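Local coordinates for protein ribokinase (PDB 3RY7) that phosphorylates D-ribose at O-5 with ATP and magnesium, supplying ribose 5-phosphate for nucleotide and amino acid synthesis or the pentose phosphate pathway, at residues Ile182-Glu187 against Asp254-Ala259; Thr188-Glu191 against Lys197-Asn200; Lys205-Tyr210 against Val219-Gly224; Gln226-Ala231 against Asp273-Gly278. All coordinates share one frame; numbering follows the deposited sequence.

Interaction 1 of 4, residues Ile182-Glu187 against Asp254-Ala259; sequences IIVPNE and DTFIGA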
loop_
_atom_site.group_PDB
_atom_site.type_symbol
_atom_site.label_atom_id
_atom_site.label_comp_id
_atom_site.label_asym_id
_atom_site.label_seq_id
_atom_site.Cartn_x
_atom_site.Cartn_y
_atom_site.Cartn_z
ATOM N N ILE A 182 20.527 -15.687 21.573
ATOM C CA ILE A 182 19.470 -14.684 21.661
ATOM C C ILE A 182 18.153 -15.327 21.296
ATOM O O ILE A 182 18.008 -15.854 20.189
ATOM C CB ILE A 182 19.699 -13.539 20.653
ATOM C CG1 ILE A 182 21.119 -12.991 20.741
ATOM C CG2 ILE A 182 18.665 -12.423 20.837
ATOM C CD1 ILE A 182 21.317 -11.723 19.877
ATOM N N ILE A 183 17.196 -15.311 22.216
ATOM C CA ILE A 183 15.883 -15.837 21.912
ATOM C C ILE A 183 14.847 -14.700 21.865
ATOM O O ILE A 183 14.883 -13.786 22.687
ATOM C CB ILE A 183 15.495 -16.959 22.883
ATOM C CG1 ILE A 183 14.347 -17.774 22.315
ATOM C CG2 ILE A 183 15.178 -16.410 24.281
ATOM C CD1 ILE A 183 14.079 -19.067 23.067
ATOM N N VAL A 184 13.939 -14.752 20.892
ATOM C CA VAL A 184 12.981 -13.662 20.651
ATOM C C VAL A 184 11.555 -14.180 20.474
ATOM O O VAL A 184 10.998 -14.095 19.384
ATOM C CB VAL A 184 13.355 -12.892 19.365
ATOM C CG1 VAL A 184 12.439 -11.713 19.142
ATOM C CG2 VAL A 184 14.805 -12.446 19.413
ATOM N N PRO A 185 10.962 -14.735 21.533
ATOM C CA PRO A 185 9.565 -15.164 21.436
ATOM C C PRO A 185 8.598 -13.975 21.524
ATOM O O PRO A 185 9.012 -12.851 21.821
ATOM C CB PRO A 185 9.393 -16.066 22.662
ATOM C CG PRO A 185 10.400 -15.558 23.636
ATOM C CD PRO A 185 11.569 -15.098 22.824
ATOM N N ASN A 186 7.328 -14.218 21.230
ATOM C CA ASN A 186 6.291 -13.282 21.610
ATOM C C ASN A 186 5.786 -13.800 22.955
ATOM O O ASN A 186 6.360 -14.759 23.499
ATOM C CB ASN A 186 5.186 -13.240 20.558
ATOM C CG ASN A 186 4.487 -14.568 20.403
ATOM O OD1 ASN A 186 4.578 -15.429 21.265
ATOM N ND2 ASN A 186 3.774 -14.739 19.301
ATOM N N GLU A 187 4.723 -13.200 23.488
ATOM C CA GLU A 187 4.223 -13.583 24.811
ATOM C C GLU A 187 3.752 -15.019 24.839
ATOM O O GLU A 187 3.907 -15.727 25.841
ATOM C CB GLU A 187 3.070 -12.674 25.229
ATOM C CG GLU A 187 3.477 -11.239 25.384
ATOM C CD GLU A 187 2.317 -10.289 25.195
ATOM O OE1 GLU A 187 1.288 -10.450 25.898
ATOM O OE2 GLU A 187 2.446 -9.383 24.337
ATOM N N ASP A 254 8.382 -10.143 11.788
ATOM C CA ASP A 254 9.568 -10.602 11.073
ATOM C C ASP A 254 10.430 -9.429 10.694
ATOM O O ASP A 254 11.657 -9.528 10.689
ATOM C CB ASP A 254 9.176 -11.402 9.826
ATOM C CG ASP A 254 8.484 -12.700 10.173
ATOM O OD1 ASP A 254 8.848 -13.316 11.208
ATOM O OD2 ASP A 254 7.577 -13.105 9.411
ATOM N N THR A 255 9.774 -8.312 10.375
ATOM C CA THR A 255 10.476 -7.070 10.046
ATOM C C THR A 255 11.229 -6.536 11.277
ATOM O O THR A 255 12.324 -5.993 11.155
ATOM C CB THR A 255 9.496 -5.992 9.497
ATOM O OG1 THR A 255 8.869 -6.473 8.296
ATOM C CG2 THR A 255 10.220 -4.670 9.224
ATOM N N PHE A 256 10.642 -6.700 12.461
ATOM C CA PHE A 256 11.313 -6.291 13.699
ATOM C C PHE A 256 12.608 -7.092 13.886
ATOM O O PHE A 256 13.666 -6.530 14.169
ATOM C CB PHE A 256 10.395 -6.490 14.911
ATOM C CG PHE A 256 11.111 -6.361 16.233
ATOM C CD1 PHE A 256 11.492 -5.111 16.713
ATOM C CD2 PHE A 256 11.419 -7.497 16.993
ATOM C CE1 PHE A 256 12.167 -4.994 17.934
ATOM C CE2 PHE A 256 12.095 -7.388 18.207
ATOM C CZ PHE A 256 12.467 -6.136 18.680
ATOM N N ILE A 257 12.516 -8.408 13.704
ATOM C CA ILE A 257 13.670 -9.291 13.878
ATOM C C ILE A 257 14.768 -9.007 12.868
ATOM O O ILE A 257 15.950 -8.966 13.213
ATOM C CB ILE A 257 13.254 -10.766 13.809
ATOM C CG1 ILE A 257 12.521 -11.131 15.093
ATOM C CG2 ILE A 257 14.470 -11.650 13.633
ATOM C CD1 ILE A 257 11.476 -12.167 14.909
ATOM N N GLY A 258 14.375 -8.772 11.620
ATOM C CA GLY A 258 15.352 -8.552 10.575
ATOM C C GLY A 258 16.150 -7.308 10.864
ATOM O O GLY A 258 17.383 -7.285 10.749
ATOM N N ALA A 259 15.427 -6.261 11.258
ATOM C CA ALA A 259 16.029 -4.952 11.483
ATOM C C ALA A 259 16.843 -4.960 12.781
ATOM O O ALA A 259 17.948 -4.422 12.830
ATOM C CB ALA A 259 14.938 -3.875 11.525
#
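The backbone O of Val184, a residue whose side chain meets helix 252-263, is held by a hydrogen bond from Asn165 ND2, and backbone bonding to Leu164 fixes the residue further, just past the end of strand 182-183. Across the contact everything is apolar. The work is done by one methyl, Val184 CG1, which lies 4.1 Å from Ile257 CG1. The two side chains pass one another in opposite directions. Val184 CG1 also comes to the edge of the Phe256 ring, near its plane, 4.4 Å from CE2. With CG1 set opposite the backbone N (chi1 -176°), this branch enters the corner between the two helix residues. The contact joins the large sheet of the ribokinase-type alpha/beta fold to a helix packed on one of its faces. Phe256 also touches Leu220 and Thr222 of the neighbouring strand 218-222, and Asn279 of helix 271-283. The same helix turn carries Asp254, probably the catalytic proton acceptor, whose two carboxylate oxygens bond Gln46 NE2 and Asn45 ND2. On the other segment Asn186, a probable ATP-binding residue, is the N-cap of helix 187-194.

Interaction 2 of 4, residues Thr188-Glu191 against Lys197-Asn200; sequences TEAE and KVTN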
loop_
_atom_site.group_PDB
_atom_site.type_symbol
_atom_site.label_atom_id
_atom_site.label_comp_id
_atom_site.label_asym_id
_atom_site.label_seq_id
_atom_site.Cartn_x
_atom_site.Cartn_y
_atom_site.Cartn_z
ATOM N N THR A 188 3.158 -15.447 23.737
ATOM C CA THR A 188 2.593 -16.782 23.676
ATOM C C THR A 188 3.704 -17.825 23.608
ATOM O O THR A 188 3.636 -18.865 24.266
ATOM C CB THR A 188 1.651 -16.922 22.469
ATOM O OG1 THR A 188 0.824 -15.751 22.377
ATOM C CG2 THR A 188 0.782 -18.150 22.623
ATOM N N GLU A 189 4.736 -17.523 22.823
ATOM C CA GLU A 189 5.886 -18.413 22.660
ATOM C C GLU A 189 6.721 -18.509 23.942
ATOM O O GLU A 189 7.194 -19.588 24.300
ATOM C CB GLU A 189 6.744 -17.957 21.470
ATOM C CG GLU A 189 6.084 -18.248 20.110
ATOM C CD GLU A 189 6.270 -17.138 19.073
ATOM O OE1 GLU A 189 7.154 -16.261 19.235
ATOM O OE2 GLU A 189 5.518 -17.162 18.073
ATOM N N ALA A 190 6.887 -17.383 24.630
ATOM C CA ALA A 190 7.586 -17.361 25.909
ATOM C C ALA A 190 6.954 -18.337 26.901
ATOM O O ALA A 190 7.649 -19.166 27.500
ATOM C CB ALA A 190 7.598 -15.964 26.474
ATOM N N GLU A 191 5.662 -18.229 27.066
ATOM C CA GLU A 191 4.914 -19.053 28.052
ATOM C C GLU A 191 4.903 -20.534 27.742
ATOM O O GLU A 191 4.843 -21.328 28.629
ATOM C CB GLU A 191 3.459 -18.602 28.158
ATOM C CG GLU A 191 3.295 -17.112 28.283
ATOM C CD GLU A 191 1.847 -16.666 28.164
ATOM O OE1 GLU A 191 0.930 -17.524 28.355
ATOM O OE2 GLU A 191 1.644 -15.454 27.883
ATOM N N LYS A 197 3.221 -17.575 32.233
ATOM C CA LYS A 197 2.460 -16.587 31.464
ATOM C C LYS A 197 3.045 -15.180 31.548
ATOM O O LYS A 197 3.626 -14.790 32.564
ATOM C CB LYS A 197 0.980 -16.568 31.872
ATOM C CG LYS A 197 0.225 -15.327 31.377
ATOM C CD LYS A 197 -1.046 -15.679 30.621
ATOM C CE LYS A 197 -1.640 -14.441 29.965
ATOM N NZ LYS A 197 -2.661 -14.784 28.942
ATOM N N VAL A 198 2.897 -14.428 30.462
ATOM C CA VAL A 198 3.386 -13.065 30.414
ATOM C C VAL A 198 2.228 -12.120 30.696
ATOM O O VAL A 198 1.265 -12.066 29.932
ATOM C CB VAL A 198 4.024 -12.741 29.053
ATOM C CG1 VAL A 198 4.499 -11.287 29.009
ATOM C CG2 VAL A 198 5.180 -13.694 28.776
ATOM N N THR A 199 2.331 -11.395 31.809
ATOM C CA THR A 199 1.303 -10.451 32.247
ATOM C C THR A 199 1.883 -9.129 32.747
ATOM O O THR A 199 1.852 -8.121 32.034
ATOM C CB THR A 199 0.433 -11.053 33.372
ATOM O OG1 THR A 199 1.263 -11.479 34.463
ATOM C CG2 THR A 199 -0.334 -12.256 32.855
ATOM N N ASN A 200 2.417 -9.132 33.970
ATOM C CA ASN A 200 3.066 -7.942 34.532
ATOM C C ASN A 200 4.576 -8.034 34.308
ATOM O O ASN A 200 5.088 -9.089 33.916
ATOM C CB ASN A 200 2.756 -7.781 36.025
ATOM C CG ASN A 200 3.086 -9.029 36.824
ATOM O OD1 ASN A 200 3.923 -9.835 36.415
ATOM N ND2 ASN A 200 2.426 -9.197 37.968
#
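Glu191, near the end of helix 187-194, reaches back to the chain that leaves the helix and takes a bond from Val198 N. The distance from Val198 N to Glu191 OE2 is 3.0 Å, and the N-H points almost straight at the oxygen (173°). The donor comes from above the carboxylate plane, tilted 64° out of it. Glu191 is deposited in two conformers; the details here are those of one of them, so the bond is less certain than its geometry suggests. In that conformer the fit is close: Glu191 CG sits 3.3 Å from Lys197 CA. Glu191 CG stands beside its own backbone N (chi1 -47°) and the chain runs on extended, which carries the carboxylate along the flank of Lys197. A buried apolar patch lies next to it. Ala190 CB touches Val198 CG2 at 4.0 Å, and Val198 goes on to Met204 and Asn207 of helix 201-213 and to Leu223. The Lys197 side is looser and faces solvent. Its aliphatic chain runs alongside Glu191 in the same direction, with CD 3.5 Å from Glu191 OE1, but NZ stays 4.5 Å from Glu191 OE2. This helix-loop-helix turn ends at Asn200, the N-cap of helix 201-213. In this conformer the neutral amide of Val198 is thus the direct partner of the carboxylate, while the lysine charge probably adds only a weaker, longer-range attraction.

Interaction 3 of 4, residues Lys205-Tyr210 against Val219-Gly224; sequences KDNANY and VLITLG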
loop_
_atom_site.group_PDB
_atom_site.type_symbol
_atom_site.label_atom_id
_atom_site.label_comp_id
_atom_site.label_asym_id
_atom_site.label_seq_id
_atom_site.Cartn_x
_atom_site.Cartn_y
_atom_site.Cartn_z
ATOM N N LYS A 205 10.319 -10.731 34.036
ATOM C CA LYS A 205 11.515 -11.054 34.762
ATOM C C LYS A 205 11.589 -12.548 34.979
ATOM O O LYS A 205 12.610 -13.129 34.808
ATOM C CB LYS A 205 11.485 -10.399 36.120
ATOM C CG LYS A 205 12.000 -9.023 36.182
ATOM C CD LYS A 205 11.844 -8.464 37.621
ATOM C CE LYS A 205 11.828 -6.933 37.684
ATOM N NZ LYS A 205 11.249 -6.416 38.951
ATOM N N ASP A 206 10.494 -13.150 35.382
ATOM C CA ASP A 206 10.475 -14.590 35.647
ATOM C C ASP A 206 10.781 -15.410 34.386
ATOM O O ASP A 206 11.489 -16.415 34.441
ATOM C CB ASP A 206 9.126 -15.015 36.234
ATOM C CG ASP A 206 8.856 -14.399 37.604
ATOM O OD1 ASP A 206 9.834 -14.078 38.325
ATOM O OD2 ASP A 206 7.664 -14.239 37.957
ATOM N N ASN A 207 10.220 -14.981 33.259
ATOM C CA ASN A 207 10.511 -15.582 31.952
ATOM C C ASN A 207 11.983 -15.454 31.581
ATOM O O ASN A 207 12.666 -16.457 31.361
ATOM C CB ASN A 207 9.613 -14.964 30.860
ATOM C CG ASN A 207 8.336 -15.746 30.661
ATOM O OD1 ASN A 207 7.313 -15.480 31.299
ATOM N ND2 ASN A 207 8.399 -16.744 29.801
ATOM N N ALA A 208 12.477 -14.220 31.551
ATOM C CA ALA A 208 13.895 -13.985 31.318
ATOM C C ALA A 208 14.766 -14.917 32.169
ATOM O O ALA A 208 15.703 -15.534 31.671
ATOM C CB ALA A 208 14.242 -12.540 31.585
ATOM N N ASN A 209 14.443 -15.021 33.455
ATOM C CA ASN A 209 15.261 -15.796 34.380
ATOM C C ASN A 209 15.279 -17.267 34.022
ATOM O O ASN A 209 16.298 -17.952 34.184
ATOM C CB ASN A 209 14.800 -15.593 35.828
ATOM C CG ASN A 209 15.382 -14.331 36.444
ATOM O OD1 ASN A 209 16.495 -13.923 36.108
ATOM N ND2 ASN A 209 14.633 -13.710 37.352
ATOM N N TYR A 210 14.146 -17.753 33.532
ATOM C CA TYR A 210 14.099 -19.102 33.014
ATOM C C TYR A 210 15.094 -19.254 31.870
ATOM O O TYR A 210 15.932 -20.159 31.895
ATOM C CB TYR A 210 12.705 -19.486 32.528
ATOM C CG TYR A 210 12.774 -20.769 31.747
ATOM C CD1 TYR A 210 12.749 -20.759 30.358
ATOM C CD2 TYR A 210 12.939 -21.991 32.397
ATOM C CE1 TYR A 210 12.840 -21.930 29.636
ATOM C CE2 TYR A 210 13.039 -23.175 31.682
ATOM C CZ TYR A 210 12.985 -23.139 30.300
ATOM O OH TYR A 210 13.084 -24.303 29.571
ATOM N N VAL A 219 17.589 -12.267 26.101
ATOM C CA VAL A 219 16.179 -12.589 25.985
ATOM C C VAL A 219 15.405 -11.348 25.577
ATOM O O VAL A 219 15.572 -10.293 26.188
ATOM C CB VAL A 219 15.627 -13.104 27.324
ATOM C CG1 VAL A 219 14.160 -13.478 27.191
ATOM C CG2 VAL A 219 16.444 -14.304 27.800
ATOM N N LEU A 220 14.596 -11.468 24.524
ATOM C CA LEU A 220 13.597 -10.448 24.176
ATOM C C LEU A 220 12.235 -11.099 24.161
ATOM O O LEU A 220 12.069 -12.203 23.632
ATOM C CB LEU A 220 13.817 -9.855 22.789
ATOM C CG LEU A 220 14.950 -8.879 22.544
ATOM C CD1 LEU A 220 16.296 -9.522 22.885
ATOM C CD2 LEU A 220 14.888 -8.435 21.087
ATOM N N ILE A 221 11.255 -10.419 24.734
ATOM C CA ILE A 221 9.890 -10.856 24.587
ATOM C C ILE A 221 9.133 -9.749 23.873
ATOM O O ILE A 221 9.001 -8.639 24.395
ATOM C CB ILE A 221 9.237 -11.161 25.930
ATOM C CG1 ILE A 221 10.121 -12.123 26.737
ATOM C CG2 ILE A 221 7.832 -11.727 25.726
ATOM C CD1 ILE A 221 9.560 -12.477 28.105
ATOM N N THR A 222 8.672 -10.042 22.665
ATOM C CA THR A 222 7.876 -9.084 21.918
ATOM C C THR A 222 6.467 -9.054 22.515
ATOM O O THR A 222 5.885 -10.105 22.823
ATOM C CB THR A 222 7.852 -9.427 20.421
ATOM O OG1 THR A 222 7.476 -10.800 20.242
ATOM C CG2 THR A 222 9.220 -9.175 19.809
ATOM N N LEU A 223 5.944 -7.849 22.720
ATOM C CA LEU A 223 4.703 -7.683 23.475
ATOM C C LEU A 223 3.585 -7.061 22.630
ATOM O O LEU A 223 2.528 -6.683 23.156
ATOM C CB LEU A 223 4.956 -6.835 24.723
ATOM C CG LEU A 223 6.105 -7.310 25.621
ATOM C CD1 LEU A 223 6.515 -6.224 26.602
ATOM C CD2 LEU A 223 5.730 -8.586 26.347
ATOM N N GLY A 224 3.822 -6.964 21.322
ATOM C CA GLY A 224 2.852 -6.382 20.413
ATOM C C GLY A 224 2.707 -4.884 20.626
ATOM O O GLY A 224 3.691 -4.138 20.536
#
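The flat amide of Asn207 has Ile221 CD1 on one side of its plane. Ala190 CB and Val198 CG2 lie on that same side, and Ile196 also touches the side chain. The closest approach to the strand is made by the aliphatic part: Asn207 CB is 3.7 Å from Ile221 CD1. This is helix-on-sheet packing within a beta-alpha-beta crossover. Parallel strands 182-183 and 218-222 are neighbours in the large sheet, and helices 187-194 and 201-213 lie between them in the chain. Ile221 presents CD1 to the helix because its chain is extended beyond CG1 (chi2 179°). Val219, two residues earlier on the same face, meets Ala208. Val219 CG1 lies 4.5 Å from Ala208 CB and 4.2 Å from Ala208 CA, so a small residue lets the valine come close to the helix backbone. Leu220 between them serves the other face, against Phe256 and Phe260 of helix 252-263. Past this packing the strand leads into probable ATP-binding residues. Thr222 OG1 bonds Pro185 O, and Leu223 and Gly224 together face Gly227 in a classic beta bulge. Gly224 has a positive phi (69°), a backbone shape that suits glycine. The other Val219 methyl, CG2, rests 4.1 Å from the backbone oxygen Ala208 O.

Interaction 4 of 4, residues Gln226-Ala231 against Asp273-Gly278; sequences QGTYFA and DAIDFG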
loop_
_atom_site.group_PDB
_atom_site.type_symbol
_atom_site.label_atom_id
_atom_site.label_comp_id
_atom_site.label_asym_id
_atom_site.label_seq_id
_atom_site.Cartn_x
_atom_site.Cartn_y
_atom_site.Cartn_z
ATOM N N GLN A 226 2.118 -3.474 23.342
ATOM C CA GLN A 226 2.815 -3.211 24.605
ATOM C C GLN A 226 4.331 -3.022 24.452
ATOM O O GLN A 226 5.022 -2.727 25.426
ATOM C CB GLN A 226 2.517 -4.317 25.624
ATOM C CG GLN A 226 1.170 -4.181 26.333
ATOM C CD GLN A 226 0.006 -3.979 25.367
ATOM O OE1 GLN A 226 -0.434 -4.972 24.743
ATOM N NE2 GLN A 226 -0.475 -2.826 25.235
ATOM N N GLY A 227 4.837 -3.185 23.231
ATOM C CA GLY A 227 6.240 -2.953 22.938
ATOM C C GLY A 227 7.108 -4.204 23.017
ATOM O O GLY A 227 6.719 -5.281 22.552
ATOM N N THR A 228 8.289 -4.046 23.610
ATOM C CA THR A 228 9.275 -5.121 23.711
ATOM C C THR A 228 9.985 -5.105 25.061
ATOM O O THR A 228 10.438 -4.059 25.511
ATOM C CB THR A 228 10.387 -4.978 22.646
ATOM O OG1 THR A 228 9.825 -4.557 21.397
ATOM C CG2 THR A 228 11.115 -6.309 22.462
ATOM N N TYR A 229 10.093 -6.275 25.688
ATOM C CA TYR A 229 10.908 -6.459 26.884
ATOM C C TYR A 229 12.223 -7.172 26.552
ATOM O O TYR A 229 12.260 -8.089 25.724
ATOM C CB TYR A 229 10.126 -7.260 27.932
ATOM C CG TYR A 229 10.899 -7.616 29.195
ATOM C CD1 TYR A 229 11.311 -8.924 29.430
ATOM C CD2 TYR A 229 11.207 -6.650 30.153
ATOM C CE1 TYR A 229 12.013 -9.270 30.578
ATOM C CE2 TYR A 229 11.907 -6.984 31.308
ATOM C CZ TYR A 229 12.309 -8.302 31.511
ATOM O OH TYR A 229 13.004 -8.666 32.639
ATOM N N PHE A 230 13.309 -6.748 27.187
ATOM C CA PHE A 230 14.543 -7.509 27.087
ATOM C C PHE A 230 15.288 -7.674 28.415
ATOM O O PHE A 230 15.073 -6.932 29.376
ATOM C CB PHE A 230 15.445 -6.977 25.970
ATOM C CG PHE A 230 16.336 -5.849 26.374
ATOM C CD1 PHE A 230 15.904 -4.543 26.273
ATOM C CD2 PHE A 230 17.620 -6.093 26.828
ATOM C CE1 PHE A 230 16.725 -3.491 26.621
ATOM C CE2 PHE A 230 18.457 -5.046 27.185
ATOM C CZ PHE A 230 18.006 -3.740 27.082
ATOM N N ALA A 231 16.142 -8.687 28.459
ATOM C CA ALA A 231 16.967 -8.973 29.627
ATOM C C ALA A 231 18.271 -9.685 29.250
ATOM O O ALA A 231 18.314 -10.507 28.319
ATOM C CB ALA A 231 16.184 -9.811 30.626
ATOM N N ASP A 273 19.075 0.319 21.625
ATOM C CA ASP A 273 19.107 1.033 20.349
ATOM C C ASP A 273 18.655 0.136 19.187
ATOM O O ASP A 273 17.854 0.548 18.330
ATOM C CB ASP A 273 20.516 1.575 20.087
ATOM C CG ASP A 273 20.741 1.957 18.630
ATOM O OD1 ASP A 273 21.754 1.491 18.068
ATOM O OD2 ASP A 273 19.915 2.707 18.044
ATOM N N ALA A 274 19.172 -1.091 19.162
ATOM C CA ALA A 274 18.797 -2.055 18.138
ATOM C C ALA A 274 17.311 -2.394 18.232
ATOM O O ALA A 274 16.636 -2.538 17.221
ATOM C CB ALA A 274 19.666 -3.334 18.246
ATOM N N ILE A 275 16.796 -2.514 19.447
ATOM C CA ILE A 275 15.378 -2.797 19.634
ATOM C C ILE A 275 14.491 -1.623 19.188
ATOM O O ILE A 275 13.376 -1.822 18.676
ATOM C CB ILE A 275 15.081 -3.187 21.091
ATOM C CG1 ILE A 275 15.702 -4.563 21.386
ATOM C CG2 ILE A 275 13.577 -3.182 21.355
ATOM C CD1 ILE A 275 15.449 -5.065 22.785
ATOM N N ASP A 276 15.008 -0.408 19.371
ATOM C CA ASP A 276 14.334 0.805 18.927
ATOM C C ASP A 276 14.223 0.828 17.404
ATOM O O ASP A 276 13.136 0.999 16.842
ATOM C CB ASP A 276 15.103 2.040 19.396
ATOM C CG ASP A 276 14.457 3.331 18.927
ATOM O OD1 ASP A 276 15.051 4.045 18.082
ATOM O OD2 ASP A 276 13.335 3.605 19.394
ATOM N N PHE A 277 15.370 0.666 16.752
ATOM C CA PHE A 277 15.447 0.567 15.302
ATOM C C PHE A 277 14.547 -0.535 14.735
ATOM O O PHE A 277 13.910 -0.347 13.698
ATOM C CB PHE A 277 16.884 0.311 14.890
ATOM C CG PHE A 277 17.093 0.248 13.405
ATOM C CD1 PHE A 277 17.402 1.399 12.684
ATOM C CD2 PHE A 277 17.015 -0.962 12.726
ATOM C CE1 PHE A 277 17.615 1.351 11.309
ATOM C CE2 PHE A 277 17.227 -1.021 11.352
ATOM C CZ PHE A 277 17.531 0.140 10.644
ATOM N N GLY A 278 14.505 -1.681 15.412
ATOM C CA GLY A 278 13.648 -2.779 15.000
ATOM C C GLY A 278 12.183 -2.392 15.083
ATOM O O GLY A 278 11.379 -2.742 14.217
#
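Ile275 divides at CB to serve two residues of strand 228-231. One branch, CG2, goes straight to Thr228. Ile275 CG2 lies 3.9 Å from Thr228 CB and 4.0 Å from Thr228 OG1, with Thr228 CG2 at 4.1 Å. The other branch starts at CG1, which serves as a spacer. Extended at chi2 (-179°), it places CD1 against Phe230. There Ile275 CD1 is 3.6 Å from Phe230 CD1 and 3.7 Å from Phe230 CB, coming at the ring obliquely. The ring gets there because Phe230 CG stands between its backbone N and carbonyl carbon (chi1 86°). Both contacts are apolar on the isoleucine side. The polar end of Thr228 has its own partner, since OG1 is bonded to Asn279 ND2. Leu220 and Phe260 also touch Ile275, and Leu220 touches Phe230, so these residues form one apolar layer between helix and sheet. Here helix 271-283 covers one face of the large sheet of the ribokinase-type fold, beside the probable ATP site that includes Gln226, Gly227 and Asn279.

How the interactions relate
All four contacts belong to the large sheet and its two helical layers. Interactions 1, 3 and 4 use three consecutive strands, 182-183, 218-222 and 228-231. Helices 187-194 and 201-213 supply interactions 2 and 3 on one face. Helices 252-263 and 271-283 supply interactions 1 and 4 on the other. Interactions 1 and 4 have centres about 9 Å apart and touch through Phe256 and Gly278. Interactions 2 and 3, centres about 8 Å apart, touch, whereas 2 and 4, centres about 16 Å apart, do not. Along the chain, interactions 2 and 3 nest within the loop closed by interaction 1, and interaction 4 crosses it. Probable ATP-binding residues distant in sequence are thereby brought together.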